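Local atomic coordinates of carbon monoxide dehydrogenase (Thermococcus sp. AM4, PDB entry 6T7J), a protein that catalyses the reversible oxidation of carbon monoxide to carbon dioxide, a reaction of nickel-iron-sulfur cluster C, whose nickel is absent from this as-isolated protein. Residues K177-I180 / K181-K185; V588-I591 / L592-V596; Y618-I621 / L622-K626. One frame throughout, in Å; residues are numbered along the deposited sequence.

How the contacts relate
The three contacts are local and come in series along the chain: 177-185 on helix 177-186, 588-596 around the end of helix 586-595, 618-626 on helix 610-627. Their centres lie about 20 Å (contacts 1 and 2, contacts 2 and 3) and about 23 Å (contacts 1 and 3) apart, and none touches another. Contacts 2 and 3 meet one parallel six-stranded sheet, through F604 of strand 604-606, an outermost strand within this chain, and V474 of strand 474-478. Contact 1, though far earlier in the chain, bonds to A569 and I600, joining helix 177-186 to helices 558-569 and 597-600. No residue of the three contacts lines a cluster pocket.

Contact 1 (K177-I180 / K181-K185); sequences KKRI and KVWEK
R179 and W183, one helical turn apart, make the tight part of this contact. The indole turns back over the preceding turn because its CG stands anti to the carbonyl carbon (chi1 -60°), which sets one face of the ring above R179. R179 CB lies 3.8 Å from the centroid of the six-membered ring of W183 and only 15° off its normal, a CH-pi contact over the face, and R179 O sits 3.1 Å from W183 CG. That same carbonyl takes the nearly straight bond from W183 N (2.9 Å, N-H...O 173°). The arginine chain, bent at chi2 and chi3, then carries its guanidinium past V182, which covers one of its faces, R179 NH2 coming to 3.5 Å from V182 CG2; its plane stands almost perpendicular to the indole. Both polar ends are held from outside: R179 NH2 by a salt bridge to D542, R179 NH1 by I600 O, and W183 NE1 by A569 O. A leucine in place of W183 would probably leave A569 O without its indole donor and uncover the aliphatic base of R179. The opposite case is the solvent side, where K177, K178, K181 and E184 meet the neighbouring turn mainly through backbone bonds, as in E184 N to I180 O at 2.9 Å. One buried flank and one charged flank are the signature of an amphipathic surface helix, packed here through an i to i+4 arginine-tryptophan pair.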
# COMPACT_ATOMS: atom_id res chain seq x y z
N LYS A 177 22.51 17.88 -9.32
CA LYS A 177 23.49 16.90 -8.86
C LYS A 177 23.70 16.96 -7.36
O LYS A 177 24.08 15.95 -6.75
CB LYS A 177 24.82 17.12 -9.58
CG LYS A 177 24.71 17.37 -11.07
CD LYS A 177 26.08 17.57 -11.70
CE LYS A 177 26.10 18.77 -12.64
NZ LYS A 177 27.49 19.17 -12.99
N LYS A 178 23.46 18.12 -6.74
CA LYS A 178 23.61 18.22 -5.29
C LYS A 178 22.55 17.41 -4.56
O LYS A 178 22.85 16.67 -3.61
CB LYS A 178 23.57 19.69 -4.87
CG LYS A 178 24.64 20.55 -5.53
CD LYS A 178 24.80 21.88 -4.80
CE LYS A 178 25.66 22.85 -5.59
NZ LYS A 178 27.02 22.31 -5.85
N ARG A 179 21.29 17.52 -5.00
CA ARG A 179 20.24 16.67 -4.45
C ARG A 179 20.54 15.19 -4.72
O ARG A 179 20.28 14.33 -3.88
CB ARG A 179 18.89 17.05 -5.05
CG ARG A 179 18.29 18.33 -4.48
CD ARG A 179 17.82 18.12 -3.05
NE ARG A 179 18.82 18.55 -2.08
CZ ARG A 179 18.82 18.19 -0.80
NH1 ARG A 179 17.87 17.39 -0.34
NH2 ARG A 179 19.76 18.63 0.02
N ILE A 180 21.09 14.91 -5.91
CA ILE A 180 21.49 13.55 -6.28
C ILE A 180 22.48 12.99 -5.27
O ILE A 180 22.33 11.86 -4.77
CB ILE A 180 22.11 13.56 -7.69
CG1 ILE A 180 21.09 14.04 -8.72
CG2 ILE A 180 22.69 12.20 -8.05
CD1 ILE A 180 20.22 12.95 -9.27
N LYS A 181 23.52 13.76 -4.95
CA LYS A 181 24.55 13.32 -4.04
C LYS A 181 24.01 13.20 -2.61
O LYS A 181 24.38 12.28 -1.88
CB LYS A 181 25.73 14.28 -4.10
CG LYS A 181 26.93 13.86 -3.27
CD LYS A 181 27.47 12.52 -3.73
CE LYS A 181 27.72 11.59 -2.55
NZ LYS A 181 28.79 12.11 -1.64
N VAL A 182 23.14 14.13 -2.22
CA VAL A 182 22.51 14.06 -0.90
C VAL A 182 21.72 12.76 -0.75
O VAL A 182 21.90 12.00 0.21
CB VAL A 182 21.62 15.29 -0.67
CG1 VAL A 182 20.64 15.03 0.47
CG2 VAL A 182 22.46 16.52 -0.39
N TRP A 183 20.83 12.49 -1.71
CA TRP A 183 20.01 11.29 -1.67
C TRP A 183 20.86 10.03 -1.77
O TRP A 183 20.51 9.00 -1.18
CB TRP A 183 18.98 11.31 -2.80
CG TRP A 183 18.04 12.47 -2.74
CD1 TRP A 183 17.57 13.09 -1.62
CD2 TRP A 183 17.44 13.14 -3.86
NE1 TRP A 183 16.72 14.11 -1.97
CE2 TRP A 183 16.62 14.16 -3.34
CE3 TRP A 183 17.52 12.98 -5.24
CZ2 TRP A 183 15.88 15.02 -4.16
CZ3 TRP A 183 16.78 13.83 -6.05
CH2 TRP A 183 15.98 14.84 -5.51
N GLU A 184 21.98 10.09 -2.50
CA GLU A 184 22.86 8.93 -2.59
C GLU A 184 23.54 8.64 -1.26
O GLU A 184 23.59 7.48 -0.82
CB GLU A 184 23.90 9.16 -3.69
CG GLU A 184 24.91 8.04 -3.86
CD GLU A 184 25.94 8.35 -4.92
OE1 GLU A 184 26.96 7.63 -4.99
OE2 GLU A 184 25.74 9.32 -5.69
N LYS A 185 24.05 9.68 -0.60
CA LYS A 185 24.65 9.49 0.72
C LYS A 185 23.62 8.98 1.72
O LYS A 185 23.92 8.11 2.54
CB LYS A 185 25.28 10.80 1.21
CG LYS A 185 26.42 10.62 2.19
CD LYS A 185 26.26 11.51 3.42
CE LYS A 185 25.39 10.85 4.49
NZ LYS A 185 25.99 9.61 5.04

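Contact 2 (V588-I591 / L592-V596); sequences VAKI and LTEDV
A pi-type turn near the C-terminal end of helix 586-595 defines this contact: D595 N reaches back five residues to K590 O at 2.8 Å, the wider step of such a turn. V596 N repeats the i to i+5 step towards I591 O, but that bond is weak. One turn earlier the helix is still regular, with L592 N bonded to V588 O. Within the turn, T593 grips one carbonyl twice, through its hydroxyl and its amide: T593 OG1 lies 2.7 Å and T593 N 2.9 Å from A589 O, reaching it from opposite faces of its plane. The hydroxyl can do so because chi1 of 58° places OG1 between the backbone N and the carbonyl carbon; it sits above the carbonyl plane, 38° out of it. Over the widened turn lies the chain of K590. Bent at chi2 and chi3, it brings its CG to 3.6 Å from E594 CB and its ammonium onto the D595 carboxylate. This K590-D595 salt bridge spans the same five residues as the backbone bond beside it; the modelled 2.5 Å between K590 NZ and D595 OD2 is unusually short, so its exact length is doubtful. The E594 carboxylate is also nearby, without its charged atoms meeting the ammonium. On the apolar flank, V588 CG1 and L592 CD1 approach to 4.2 Å. That flank is turned into the protein: V588 and I591 pack on L216 of helix 212-242, V588 and L592 also meet helix 81-115, and L592 shares a backbone hydrogen bond with F604 of strand 604-606.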
# COMPACT_ATOMS: atom_id res chain seq x y z
N VAL A 588 9.74 9.84 16.79
CA VAL A 588 9.32 10.13 15.42
C VAL A 588 9.11 11.63 15.23
O VAL A 588 9.46 12.18 14.18
CB VAL A 588 8.05 9.33 15.08
CG1 VAL A 588 7.46 9.78 13.75
CG2 VAL A 588 8.36 7.84 15.05
N ALA A 589 8.55 12.30 16.24
CA ALA A 589 8.35 13.74 16.13
C ALA A 589 9.68 14.47 15.96
O ALA A 589 9.79 15.37 15.12
CB ALA A 589 7.62 14.26 17.37
N LYS A 590 10.70 14.08 16.72
CA LYS A 590 11.97 14.78 16.57
C LYS A 590 12.69 14.38 15.29
O LYS A 590 13.38 15.21 14.70
CB LYS A 590 12.86 14.55 17.79
CG LYS A 590 14.16 15.35 17.74
CD LYS A 590 15.33 14.51 18.19
CE LYS A 590 15.22 13.09 17.66
NZ LYS A 590 16.44 12.30 17.94
N ILE A 591 12.52 13.14 14.82
CA ILE A 591 13.05 12.81 13.49
C ILE A 591 12.43 13.72 12.44
O ILE A 591 13.13 14.30 11.60
CB ILE A 591 12.80 11.33 13.14
CG1 ILE A 591 13.55 10.40 14.09
CG2 ILE A 591 13.24 11.05 11.71
CD1 ILE A 591 13.17 8.94 13.92
N LEU A 592 11.10 13.89 12.50
CA LEU A 592 10.40 14.68 11.49
C LEU A 592 10.79 16.15 11.55
O LEU A 592 11.01 16.77 10.50
CB LEU A 592 8.89 14.52 11.67
CG LEU A 592 8.30 13.17 11.25
CD1 LEU A 592 6.78 13.20 11.35
CD2 LEU A 592 8.74 12.83 9.84
N THR A 593 10.86 16.72 12.75
CA THR A 593 11.04 18.16 12.90
C THR A 593 12.48 18.56 13.22
O THR A 593 12.73 19.75 13.46
CB THR A 593 10.10 18.70 13.98
OG1 THR A 593 10.37 18.02 15.22
CG2 THR A 593 8.65 18.48 13.59
N GLU A 594 13.42 17.62 13.22
CA GLU A 594 14.76 17.94 13.70
C GLU A 594 15.82 17.05 13.06
O GLU A 594 16.61 17.52 12.24
CB GLU A 594 14.81 17.81 15.22
CG GLU A 594 15.76 18.75 15.93
CD GLU A 594 15.66 18.60 17.43
OE1 GLU A 594 14.59 18.91 17.99
OE2 GLU A 594 16.65 18.17 18.06
N ASP A 595 15.84 15.77 13.44
CA ASP A 595 16.93 14.87 13.06
C ASP A 595 17.11 14.75 11.55
O ASP A 595 18.22 14.43 11.10
CB ASP A 595 16.68 13.47 13.64
CG ASP A 595 17.17 13.34 15.06
OD1 ASP A 595 17.54 14.37 15.67
OD2 ASP A 595 17.18 12.21 15.58
N VAL A 596 16.07 15.01 10.76
CA VAL A 596 16.15 14.78 9.32
C VAL A 596 16.81 15.93 8.57
O VAL A 596 17.13 15.77 7.39
CB VAL A 596 14.74 14.51 8.76
CG1 VAL A 596 14.03 15.81 8.44
CG2 VAL A 596 14.82 13.60 7.54

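Contact 3 (Y618-I621 / L622-K626); sequences YNVI and LEKRK
Y618 and L622 cross at a slant, the leucine lying over one face of the phenol ring. L622 CG is 4.1 Å from the ring centroid of Y618 and 21° off the ring normal, which identifies a CH-pi contact displaced toward the rim. The two methyls divide along the ring: L622 CD1 comes to 3.5 Å from Y618 CE2, while L622 CD2 lies 3.9 Å from Y618 OH, near the phenol end. Two torsions bring this about. The tyrosine CG is anti to the backbone N (chi1 -175°), the leucine CG anti to the carbonyl carbon (chi1 -73°), and the side chains thus converge across one helical turn. Beneath them L622 N bonds to Y618 O at 2.9 Å. Another pair runs alongside instead of across: V620 and K624 point the same way, with K624 NZ 3.9 Å from V620 CG1. R625 takes a different course, its CG passing 3.1 Å from I621 O before the guanidinium leaves the helix. There it is gripped by three backbone carbonyls, those of L437, K443 and P631. The arrangement is an i to i+4 tyrosine-leucine CH-pi pair on a helix packed against a parallel sheet: Y618 and I621 rest on V474 of its strand 474-478, R625 ties helix 610-627 to helix 431-439 and to the residue just before strand 444-448, and L622 touches the last residue, L632.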
# COMPACT_ATOMS: atom_id res chain seq x y z
N TYR A 618 9.32 33.20 7.74
CA TYR A 618 10.10 34.39 7.42
C TYR A 618 11.45 34.37 8.14
O TYR A 618 12.47 34.77 7.57
CB TYR A 618 9.32 35.64 7.79
CG TYR A 618 10.01 36.92 7.39
CD1 TYR A 618 10.18 37.24 6.04
CD2 TYR A 618 10.51 37.79 8.34
CE1 TYR A 618 10.81 38.40 5.67
CE2 TYR A 618 11.15 38.96 7.97
CZ TYR A 618 11.30 39.26 6.63
OH TYR A 618 11.93 40.42 6.26
N ASN A 619 11.47 33.89 9.39
CA ASN A 619 12.74 33.82 10.12
C ASN A 619 13.67 32.79 9.50
O ASN A 619 14.89 33.02 9.42
CB ASN A 619 12.48 33.51 11.59
CG ASN A 619 12.07 34.73 12.38
OD1 ASN A 619 12.35 35.86 11.99
ND2 ASN A 619 11.40 34.51 13.51
N VAL A 620 13.13 31.66 9.04
CA VAL A 620 13.95 30.67 8.36
C VAL A 620 14.51 31.24 7.06
O VAL A 620 15.67 31.00 6.70
CB VAL A 620 13.14 29.38 8.12
CG1 VAL A 620 13.69 28.59 6.95
CG2 VAL A 620 13.12 28.53 9.38
N ILE A 621 13.69 32.01 6.34
CA ILE A 621 14.16 32.65 5.11
C ILE A 621 15.28 33.64 5.42
O ILE A 621 16.29 33.70 4.71
CB ILE A 621 12.99 33.33 4.38
CG1 ILE A 621 12.05 32.27 3.79
CG2 ILE A 621 13.51 34.26 3.29
CD1 ILE A 621 10.80 32.85 3.18
N LEU A 622 15.12 34.43 6.49
CA LEU A 622 16.17 35.37 6.87
C LEU A 622 17.45 34.63 7.27
O LEU A 622 18.56 35.10 6.99
CB LEU A 622 15.69 36.26 8.02
CG LEU A 622 14.66 37.33 7.68
CD1 LEU A 622 14.49 38.31 8.84
CD2 LEU A 622 15.05 38.07 6.40
N GLU A 623 17.30 33.47 7.91
CA GLU A 623 18.46 32.65 8.25
C GLU A 623 19.19 32.19 6.99
O GLU A 623 20.42 32.27 6.90
CB GLU A 623 18.00 31.44 9.07
CG GLU A 623 19.04 30.88 10.01
CD GLU A 623 18.46 29.85 10.96
OE1 GLU A 623 18.67 28.64 10.74
OE2 GLU A 623 17.78 30.26 11.93
N LYS A 624 18.43 31.72 6.00
CA LYS A 624 19.04 31.29 4.74
C LYS A 624 19.68 32.46 4.00
O LYS A 624 20.67 32.27 3.29
CB LYS A 624 18.00 30.60 3.86
CG LYS A 624 17.41 29.34 4.47
CD LYS A 624 18.10 28.10 3.95
CE LYS A 624 18.10 26.98 4.98
NZ LYS A 624 16.73 26.69 5.49
N ARG A 625 19.12 33.66 4.14
CA ARG A 625 19.74 34.85 3.57
C ARG A 625 21.07 35.15 4.25
O ARG A 625 22.06 35.46 3.58
CB ARG A 625 18.80 36.05 3.68
CG ARG A 625 17.53 35.93 2.87
CD ARG A 625 16.82 37.26 2.78
NE ARG A 625 17.58 38.22 1.99
CZ ARG A 625 17.51 38.31 0.66
NH1 ARG A 625 16.70 37.50 -0.01
NH2 ARG A 625 18.24 39.21 0.02
N LYS A 626 21.09 35.09 5.58
CA LYS A 626 22.33 35.34 6.31
C LYS A 626 23.40 34.32 5.96
O LYS A 626 24.58 34.67 5.83
CB LYS A 626 22.06 35.34 7.82
CG LYS A 626 21.19 36.50 8.30
CD LYS A 626 20.93 36.44 9.80
CE LYS A 626 19.94 35.34 10.16
NZ LYS A 626 19.10 35.68 11.35